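Local coordinates for protein flavin prenyltransferase UbiX (Aquifex aeolicus, PDB 2EJB) that probably transfers a dimethylallyl group from dimethylallyl monophosphate to the flavin of FMN, making the prenylated FMN cofactor used by UbiD decarboxylases, at residues 3-8 and 80-85; 14-19 and 167-172; 124-129 and 149-154. One frame throughout, in Å; residues are numbered along the deposited sequence.

Contact 1. Residues 3-8 and 80-85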
loop_
_atom_site.group_PDB
_atom_site.type_symbol
_atom_site.label_atom_id
_atom_site.label_comp_id
_atom_site.label_asym_id
_atom_site.label_seq_id
_atom_site.Cartn_x
_atom_site.Cartn_y
_atom_site.Cartn_z
ATOM N N LYS A 3 17.196 -20.284 -10.061
ATOM C CA LYS A 3 16.216 -20.691 -9.067
ATOM C C LYS A 3 15.588 -19.488 -8.381
ATOM O O LYS A 3 16.241 -18.471 -8.150
ATOM C CB LYS A 3 16.882 -21.582 -8.018
ATOM C CG LYS A 3 17.409 -22.895 -8.562
ATOM C CD LYS A 3 18.131 -23.669 -7.481
ATOM C CE LYS A 3 18.325 -25.122 -7.871
ATOM N NZ LYS A 3 19.170 -25.275 -9.088
ATOM N N ILE A 4 14.311 -19.617 -8.057
ATOM C CA ILE A 4 13.576 -18.565 -7.375
ATOM C C ILE A 4 12.801 -19.217 -6.242
ATOM O O ILE A 4 12.293 -20.331 -6.385
ATOM C CB ILE A 4 12.570 -17.858 -8.320
ATOM C CG1 ILE A 4 13.317 -17.005 -9.347
ATOM C CG2 ILE A 4 11.620 -16.987 -7.513
ATOM C CD1 ILE A 4 14.059 -15.825 -8.753
ATOM N N ALA A 5 12.733 -18.529 -5.110
ATOM C CA ALA A 5 12.004 -19.031 -3.959
ATOM C C ALA A 5 10.763 -18.162 -3.796
ATOM O O ALA A 5 10.856 -16.937 -3.807
ATOM C CB ALA A 5 12.874 -18.954 -2.712
ATOM N N LEU A 6 9.605 -18.799 -3.663
ATOM C CA LEU A 6 8.348 -18.081 -3.509
ATOM C C LEU A 6 7.548 -18.636 -2.344
ATOM O O LEU A 6 7.237 -19.832 -2.293
ATOM C CB LEU A 6 7.513 -18.175 -4.795
ATOM C CG LEU A 6 6.095 -17.578 -4.787
ATOM C CD1 LEU A 6 6.129 -16.095 -4.406
ATOM C CD2 LEU A 6 5.479 -17.744 -6.163
ATOM N N CYS A 7 7.228 -17.755 -1.405
ATOM C CA CYS A 7 6.452 -18.119 -0.230
ATOM C C CYS A 7 5.143 -17.347 -0.273
ATOM O O CYS A 7 5.139 -16.133 -0.495
ATOM C CB CYS A 7 7.209 -17.757 1.047
ATOM S SG CYS A 7 8.857 -18.498 1.193
ATOM N N ILE A 8 4.037 -18.051 -0.058
ATOM C CA ILE A 8 2.722 -17.420 -0.066
ATOM C C ILE A 8 2.109 -17.571 1.318
ATOM O O ILE A 8 1.832 -18.682 1.770
ATOM C CB ILE A 8 1.821 -18.069 -1.136
ATOM C CG1 ILE A 8 2.560 -18.064 -2.478
ATOM C CG2 ILE A 8 0.503 -17.307 -1.255
ATOM C CD1 ILE A 8 1.762 -18.636 -3.636
ATOM N N VAL A 80 22.048 -19.474 -1.144
ATOM C CA VAL A 80 22.924 -18.494 -1.782
ATOM C C VAL A 80 22.952 -18.590 -3.305
ATOM O O VAL A 80 23.429 -17.679 -3.977
ATOM C CB VAL A 80 24.381 -18.603 -1.253
ATOM C CG1 VAL A 80 24.406 -18.359 0.249
ATOM C CG2 VAL A 80 24.969 -19.981 -1.585
ATOM N N HIS A 81 22.428 -19.681 -3.854
ATOM C CA HIS A 81 22.429 -19.866 -5.303
ATOM C C HIS A 81 21.143 -19.408 -5.995
ATOM O O HIS A 81 21.006 -19.529 -7.211
ATOM C CB HIS A 81 22.712 -21.336 -5.624
ATOM C CG HIS A 81 24.041 -21.811 -5.126
ATOM N ND1 HIS A 81 25.235 -21.331 -5.625
ATOM C CD2 HIS A 81 24.368 -22.696 -4.157
ATOM C CE1 HIS A 81 26.240 -21.903 -4.981
ATOM N NE2 HIS A 81 25.739 -22.734 -4.086
ATOM N N TYR A 82 20.208 -18.875 -5.216
ATOM C CA TYR A 82 18.942 -18.395 -5.762
ATOM C C TYR A 82 19.048 -16.935 -6.182
ATOM O O TYR A 82 19.841 -16.178 -5.632
ATOM C CB TYR A 82 17.830 -18.537 -4.724
ATOM C CG TYR A 82 17.396 -19.963 -4.474
ATOM C CD1 TYR A 82 16.109 -20.383 -4.805
ATOM C CD2 TYR A 82 18.271 -20.894 -3.918
ATOM C CE1 TYR A 82 15.701 -21.694 -4.589
ATOM C CE2 TYR A 82 17.870 -22.218 -3.697
ATOM C CZ TYR A 82 16.584 -22.604 -4.038
ATOM O OH TYR A 82 16.169 -23.895 -3.840
ATOM N N ARG A 83 18.237 -16.541 -7.155
ATOM C CA ARG A 83 18.251 -15.168 -7.627
ATOM C C ARG A 83 17.525 -14.261 -6.636
ATOM O O ARG A 83 17.763 -13.058 -6.594
ATOM C CB ARG A 83 17.584 -15.077 -8.997
ATOM C CG ARG A 83 17.598 -13.677 -9.586
ATOM C CD ARG A 83 17.053 -13.664 -10.993
ATOM N NE ARG A 83 17.110 -12.330 -11.575
ATOM C CZ ARG A 83 16.923 -12.070 -12.863
ATOM N NH1 ARG A 83 16.669 -13.056 -13.715
ATOM N NH2 ARG A 83 16.973 -10.822 -13.298
ATOM N N GLY A 84 16.637 -14.846 -5.840
ATOM C CA GLY A 84 15.905 -14.057 -4.865
ATOM C C GLY A 84 14.793 -14.822 -4.175
ATOM O O GLY A 84 14.432 -15.935 -4.571
ATOM N N VAL A 85 14.251 -14.224 -3.125
ATOM C CA VAL A 85 13.169 -14.844 -2.381
ATOM C C VAL A 85 11.980 -13.914 -2.300
ATOM O O VAL A 85 12.105 -12.772 -1.849
ATOM C CB VAL A 85 13.590 -15.195 -0.947
ATOM C CG1 VAL A 85 12.377 -15.674 -0.152
ATOM C CG2 VAL A 85 14.659 -16.272 -0.974
#
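Strand 3-8 is an inner strand of the six-stranded parallel sheet of this flavoprotein fold, and here it meets the chain that enters strand 82-90. At Lys3 the backbone carbonyl takes a hydrogen bond. Arg83 N donates to Lys3 O at 2.9 Å, nearly straight and almost along the C=O axis. The Lys3 side chain crosses the Tyr82 ring obliquely. Lys3 CB sits over one face of the Tyr82 ring in a CH-pi contact, 3.8 Å from its centroid, displaced toward the rim near CD1 and CE1. Further out, CD passes over the phenol end at CZ. The backbone of Ile4 lies at the ring edge, with its carbonyl carbon in the ring plane. The ring is therefore held by a side chain above it and a peptide beside it. Its hydroxyl hydrogen-bonds Asp32 of strand 30-35, on the far side of strand 3-8, which fixes the far end as well. Ile4 has CG1 anti to its carbonyl carbon, and Ile4 CD1 then reaches Arg83 CB at 3.6 Å. Their stems run alongside each other in the same direction. The Arg83 chain runs on extended, and its NH2 bonds Leu177 O. At Ala5 the regular parallel pairing begins. Ala5 N donates to Gly84 O at 3.1 Å, and Ala5 pairs with Val85. Val85 CA approaches Ala5 O in a CA-H...O contact, while Ala5 CB touches Val85 CG2 at 3.7 Å. Leu6, with CG anti to its backbone N (chi1 175°), turns to helix 14-26 instead and packs on Leu20 and Leu21.

Contact 2. Residues 14-19 and 167-172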
loop_
_atom_site.group_PDB
_atom_site.type_symbol
_atom_site.label_atom_id
_atom_site.label_comp_id
_atom_site.label_asym_id
_atom_site.label_seq_id
_atom_site.Cartn_x
_atom_site.Cartn_y
_atom_site.Cartn_z
ATOM N N VAL A 14 -3.827 -13.136 -1.792
ATOM C CA VAL A 14 -3.045 -14.310 -2.149
ATOM C C VAL A 14 -2.975 -14.445 -3.665
ATOM O O VAL A 14 -2.102 -15.130 -4.195
ATOM C CB VAL A 14 -3.649 -15.607 -1.557
ATOM C CG1 VAL A 14 -3.289 -15.725 -0.087
ATOM C CG2 VAL A 14 -5.158 -15.602 -1.720
ATOM N N ILE A 15 -3.894 -13.774 -4.355
ATOM C CA ILE A 15 -3.947 -13.814 -5.813
ATOM C C ILE A 15 -2.660 -13.263 -6.433
ATOM O O ILE A 15 -2.203 -13.755 -7.465
ATOM C CB ILE A 15 -5.160 -13.011 -6.348
ATOM C CG1 ILE A 15 -5.286 -13.198 -7.863
ATOM C CG2 ILE A 15 -5.015 -11.538 -5.998
ATOM C CD1 ILE A 15 -5.681 -14.603 -8.273
ATOM N N TYR A 16 -2.080 -12.243 -5.804
ATOM C CA TYR A 16 -0.835 -11.652 -6.292
ATOM C C TYR A 16 0.246 -12.728 -6.369
ATOM O O TYR A 16 1.028 -12.774 -7.321
ATOM C CB TYR A 16 -0.361 -10.536 -5.353
ATOM C CG TYR A 16 -1.197 -9.273 -5.405
ATOM C CD1 TYR A 16 -1.232 -8.486 -6.557
ATOM C CD2 TYR A 16 -1.938 -8.857 -4.302
ATOM C CE1 TYR A 16 -1.981 -7.317 -6.609
ATOM C CE2 TYR A 16 -2.695 -7.685 -4.341
ATOM C CZ TYR A 16 -2.711 -6.923 -5.497
ATOM O OH TYR A 16 -3.461 -5.773 -5.545
ATOM N N GLY A 17 0.279 -13.592 -5.360
ATOM C CA GLY A 17 1.271 -14.655 -5.322
ATOM C C GLY A 17 1.051 -15.724 -6.377
ATOM O O GLY A 17 2.001 -16.333 -6.875
ATOM N N ILE A 18 -0.211 -15.960 -6.705
ATOM C CA ILE A 18 -0.576 -16.949 -7.715
ATOM C C ILE A 18 -0.107 -16.439 -9.073
ATOM O O ILE A 18 0.574 -17.149 -9.818
ATOM C CB ILE A 18 -2.111 -17.151 -7.743
ATOM C CG1 ILE A 18 -2.569 -17.788 -6.435
ATOM C CG2 ILE A 18 -2.520 -18.003 -8.937
ATOM C CD1 ILE A 18 -1.918 -19.121 -6.167
ATOM N N LYS A 19 -0.463 -15.194 -9.375
ATOM C CA LYS A 19 -0.091 -14.563 -10.637
ATOM C C LYS A 19 1.424 -14.511 -10.807
ATOM O O LYS A 19 1.948 -14.775 -11.894
ATOM C CB LYS A 19 -0.664 -13.144 -10.699
ATOM C CG LYS A 19 -0.451 -12.446 -12.037
ATOM C CD LYS A 19 -0.963 -13.299 -13.189
ATOM C CE LYS A 19 -2.456 -13.571 -13.060
ATOM N NZ LYS A 19 -2.957 -14.476 -14.138
ATOM N N ASN A 167 -1.491 -7.400 -12.422
ATOM C CA ASN A 167 -0.315 -7.459 -13.279
ATOM C C ASN A 167 0.635 -6.312 -12.980
ATOM O O ASN A 167 1.853 -6.467 -13.070
ATOM C CB ASN A 167 -0.734 -7.432 -14.753
ATOM C CG ASN A 167 -1.240 -8.778 -15.239
ATOM O OD1 ASN A 167 -1.734 -9.588 -14.457
ATOM N ND2 ASN A 167 -1.128 -9.017 -16.539
ATOM N N PHE A 168 0.079 -5.155 -12.633
ATOM C CA PHE A 168 0.906 -3.997 -12.305
ATOM C C PHE A 168 1.790 -4.334 -11.111
ATOM O O PHE A 168 3.010 -4.174 -11.155
ATOM C CB PHE A 168 0.046 -2.781 -11.951
ATOM C CG PHE A 168 0.837 -1.640 -11.371
ATOM C CD1 PHE A 168 1.560 -0.783 -12.196
ATOM C CD2 PHE A 168 0.919 -1.464 -9.992
ATOM C CE1 PHE A 168 2.363 0.228 -11.654
ATOM C CE2 PHE A 168 1.718 -0.460 -9.441
ATOM C CZ PHE A 168 2.442 0.388 -10.275
ATOM N N VAL A 169 1.163 -4.806 -10.039
ATOM C CA VAL A 169 1.891 -5.159 -8.830
ATOM C C VAL A 169 2.896 -6.282 -9.104
ATOM O O VAL A 169 4.034 -6.234 -8.629
ATOM C CB VAL A 169 0.921 -5.583 -7.716
ATOM C CG1 VAL A 169 1.695 -5.942 -6.458
ATOM C CG2 VAL A 169 -0.058 -4.445 -7.431
ATOM N N VAL A 170 2.479 -7.285 -9.874
ATOM C CA VAL A 170 3.361 -8.397 -10.213
ATOM C C VAL A 170 4.559 -7.888 -11.014
ATOM O O VAL A 170 5.679 -8.364 -10.841
ATOM C CB VAL A 170 2.617 -9.474 -11.037
ATOM C CG1 VAL A 170 3.575 -10.590 -11.434
ATOM C CG2 VAL A 170 1.478 -10.048 -10.218
ATOM N N GLY A 171 4.317 -6.915 -11.884
ATOM C CA GLY A 171 5.394 -6.356 -12.682
ATOM C C GLY A 171 6.383 -5.607 -11.805
ATOM O O GLY A 171 7.591 -5.613 -12.059
ATOM N N LYS A 172 5.863 -4.948 -10.774
ATOM C CA LYS A 172 6.699 -4.206 -9.843
ATOM C C LYS A 172 7.601 -5.179 -9.093
ATOM O O LYS A 172 8.781 -4.912 -8.877
ATOM C CB LYS A 172 5.828 -3.433 -8.846
ATOM C CG LYS A 172 5.569 -1.984 -9.232
ATOM C CD LYS A 172 6.852 -1.173 -9.105
ATOM C CE LYS A 172 6.617 0.306 -9.339
ATOM N NZ LYS A 172 7.881 1.089 -9.213
#
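The Tyr16 ring, the flat group that does most of the touching here, meets Val169 obliquely along its CD1-CE1 side. Tyr16 CE1 is 3.6 Å from Val169 CG2 and equally close to Val169 CB, and the valine stem stands roughly perpendicular to the tyrosine side chain. The Tyr16 side chain also packs on Ile166 and Ala151. The Asn167 amide turns its OD1 toward the aliphatic part of Lys19, 4.0 Å from Lys19 CG, with no bond between them. Lys19 has CG anti to its backbone N (chi1 -174°), which sets Lys19 CG 3.6 Å from Val170 CG2. A fold at chi2 (53°) then brings Lys19 CD beside Asn167 OD1. The ammonium NZ of Lys19 bonds Gln22 on its own helix. The two segments belong to helices 14-26 and 162-176, whose local axes pass 9.5 Å apart and cross at -63°. The NZ of Lys172, predicted to bind dimethylallyl phosphate, bonds Ala128 O of the second subunit. The helix joint itself is largely apolar, made by methyl groups, one side of an aromatic ring and lysine methylenes, so it probably depends on shape and burial rather than on charge.

Contact 3. Residues 124-129 and 149-154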
loop_
_atom_site.group_PDB
_atom_site.type_symbol
_atom_site.label_atom_id
_atom_site.label_comp_id
_atom_site.label_asym_id
_atom_site.label_seq_id
_atom_site.Cartn_x
_atom_site.Cartn_y
_atom_site.Cartn_z
ATOM N N LEU A 124 5.603 -8.416 -0.259
ATOM C CA LEU A 124 4.470 -7.647 -0.757
ATOM C C LEU A 124 3.535 -7.516 0.426
ATOM O O LEU A 124 2.910 -8.491 0.836
ATOM C CB LEU A 124 3.740 -8.350 -1.914
ATOM C CG LEU A 124 2.632 -7.458 -2.505
ATOM C CD1 LEU A 124 3.283 -6.363 -3.335
ATOM C CD2 LEU A 124 1.676 -8.274 -3.373
ATOM N N VAL A 125 3.457 -6.317 0.991
ATOM C CA VAL A 125 2.604 -6.084 2.148
ATOM C C VAL A 125 1.265 -5.486 1.742
ATOM O O VAL A 125 1.191 -4.587 0.905
ATOM C CB VAL A 125 3.297 -5.154 3.166
ATOM C CG1 VAL A 125 2.369 -4.903 4.343
ATOM C CG2 VAL A 125 4.605 -5.796 3.648
ATOM N N ARG A 126 0.209 -6.006 2.351
ATOM C CA ARG A 126 -1.146 -5.569 2.069
ATOM C C ARG A 126 -1.864 -5.395 3.403
ATOM O O ARG A 126 -2.360 -6.357 3.986
ATOM C CB ARG A 126 -1.835 -6.627 1.199
ATOM C CG ARG A 126 -3.188 -6.249 0.613
ATOM C CD ARG A 126 -4.284 -6.347 1.650
ATOM N NE ARG A 126 -4.848 -5.040 1.941
ATOM C CZ ARG A 126 -5.603 -4.774 2.997
ATOM N NH1 ARG A 126 -5.885 -5.729 3.874
ATOM N NH2 ARG A 126 -6.071 -3.547 3.175
ATOM N N GLU A 127 -1.887 -4.160 3.893
ATOM C CA GLU A 127 -2.542 -3.837 5.153
ATOM C C GLU A 127 -2.965 -2.366 5.143
ATOM O O GLU A 127 -2.381 -1.555 4.427
ATOM C CB GLU A 127 -1.594 -4.110 6.328
ATOM C CG GLU A 127 -2.165 -3.735 7.687
ATOM C CD GLU A 127 -3.444 -4.483 8.008
ATOM O OE1 GLU A 127 -3.358 -5.623 8.515
ATOM O OE2 GLU A 127 -4.536 -3.929 7.739
ATOM N N ALA A 128 -3.981 -2.028 5.931
ATOM C CA ALA A 128 -4.474 -0.660 6.000
ATOM C C ALA A 128 -5.467 -0.482 7.147
ATOM O O ALA A 128 -6.391 -1.275 7.304
ATOM C CB ALA A 128 -5.145 -0.275 4.672
ATOM N N PRO A 129 -5.252 0.533 8.000
ATOM C CA PRO A 129 -4.154 1.508 7.936
ATOM C C PRO A 129 -2.909 0.861 8.539
ATOM O O PRO A 129 -2.977 -0.260 9.042
ATOM C CB PRO A 129 -4.642 2.658 8.823
ATOM C CG PRO A 129 -6.138 2.417 8.970
ATOM C CD PRO A 129 -6.229 0.929 9.027
ATOM N N VAL A 149 7.416 -4.071 -0.835
ATOM C CA VAL A 149 6.523 -3.580 -1.867
ATOM C C VAL A 149 5.095 -3.644 -1.350
ATOM O O VAL A 149 4.586 -4.725 -1.056
ATOM C CB VAL A 149 6.602 -4.445 -3.145
ATOM C CG1 VAL A 149 5.778 -3.799 -4.251
ATOM C CG2 VAL A 149 8.057 -4.625 -3.581
ATOM N N PRO A 150 4.436 -2.487 -1.208
ATOM C CA PRO A 150 3.055 -2.512 -0.722
ATOM C C PRO A 150 2.169 -2.898 -1.898
ATOM O O PRO A 150 2.487 -2.572 -3.036
ATOM C CB PRO A 150 2.822 -1.070 -0.291
ATOM C CG PRO A 150 3.579 -0.319 -1.336
ATOM C CD PRO A 150 4.886 -1.101 -1.423
ATOM N N ALA A 151 1.077 -3.604 -1.642
ATOM C CA ALA A 151 0.192 -3.976 -2.736
ATOM C C ALA A 151 -0.671 -2.753 -3.034
ATOM O O ALA A 151 -1.855 -2.720 -2.706
ATOM C CB ALA A 151 -0.676 -5.169 -2.339
ATOM N N SER A 152 -0.058 -1.738 -3.643
ATOM C CA SER A 152 -0.758 -0.497 -3.981
ATOM C C SER A 152 -0.687 -0.249 -5.483
ATOM O O SER A 152 0.190 0.481 -5.961
ATOM C CB SER A 152 -0.119 0.689 -3.238
ATOM O OG SER A 152 -0.093 0.471 -1.835
ATOM N N PRO A 153 -1.610 -0.850 -6.253
ATOM C CA PRO A 153 -1.564 -0.632 -7.698
ATOM C C PRO A 153 -1.756 0.833 -8.054
ATOM O O PRO A 153 -2.400 1.581 -7.323
ATOM C CB PRO A 153 -2.693 -1.521 -8.217
ATOM C CG PRO A 153 -3.654 -1.534 -7.076
ATOM C CD PRO A 153 -2.753 -1.703 -5.891
ATOM N N ALA A 154 -1.180 1.244 -9.171
ATOM C CA ALA A 154 -1.313 2.621 -9.612
ATOM C C ALA A 154 -2.208 2.671 -10.845
ATOM O O ALA A 154 -2.578 1.635 -11.388
ATOM C CB ALA A 154 0.036 3.184 -9.927
#
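The beta-alpha-beta unit of strand 121-125, helix 132-143 and strand 147-150 closes here, where its two parallel strands run out into loops beside the predicted FMN site. Val125 holds both cross-strand hydrogen bonds. Val125 N donates to Val149 O at 2.8 Å, and Val125 O accepts from Ala151 N at 2.7 Å. Neither bond is quite straight, and both donors stand above the plane of the carbonyl they reach. Two CA-H...O contacts support them: Leu124 CA lies 2.9 Å from Val149 O, and Pro150 CA approaches Val125 O. Ala151 then centres an inverse gamma turn, which ends the strand. On the face of Leu124 and Val149, Leu124 CG is anti to its backbone N (chi1 -175°). With chi2 at 74°, Leu124 CD1 comes 3.7 Å from Val149 CG1, and Leu124 CG and CD2 each lie 4.0 Å from Ala151 CB. The same leucine packs on Tyr16 and Val169. An alanine at Leu124 would lose CG and both methyls and would probably loosen the packing with Val149, Ala151 and these two helix residues. Ala151 CB also touches Arg126 CB and CG, each at 4.0 Å. Arg126 bends at chi2 and chi3, and its NH2 bonds Ser152 O of the second subunit. Ser152 OG likewise bonds Ser152 OG of that subunit. The backbone pairing and apolar packing thus set the start of the Arg126 side chain, while a carbonyl across the dimer interface holds its guanidinium, consistent with a predicted FMN-binding site built at that interface.

How the contacts relate
All three contacts belong to one flavoprotein fold with a parallel sheet. Contacts 1 and 3 join strands of that sheet, and strands 82-90 and 121-125 are neighbours in it. Their centres lie about 21 Å apart on opposite sides of the chain's centre, without touching. Contact 2 packs two helices and touches both: Leu6 of contact 1 meets Gly17, and Pro153 and Ala154 of contact 3 meet Phe168. Its centre is about 16 Å from that of contact 1 and about 11 Å from that of contact 3. Along the chain, contacts 1 and 2 cross, and contact 3 is nested within contact 2. Contacts 2 and 3 also touch the second subunit and hold predicted binding residues.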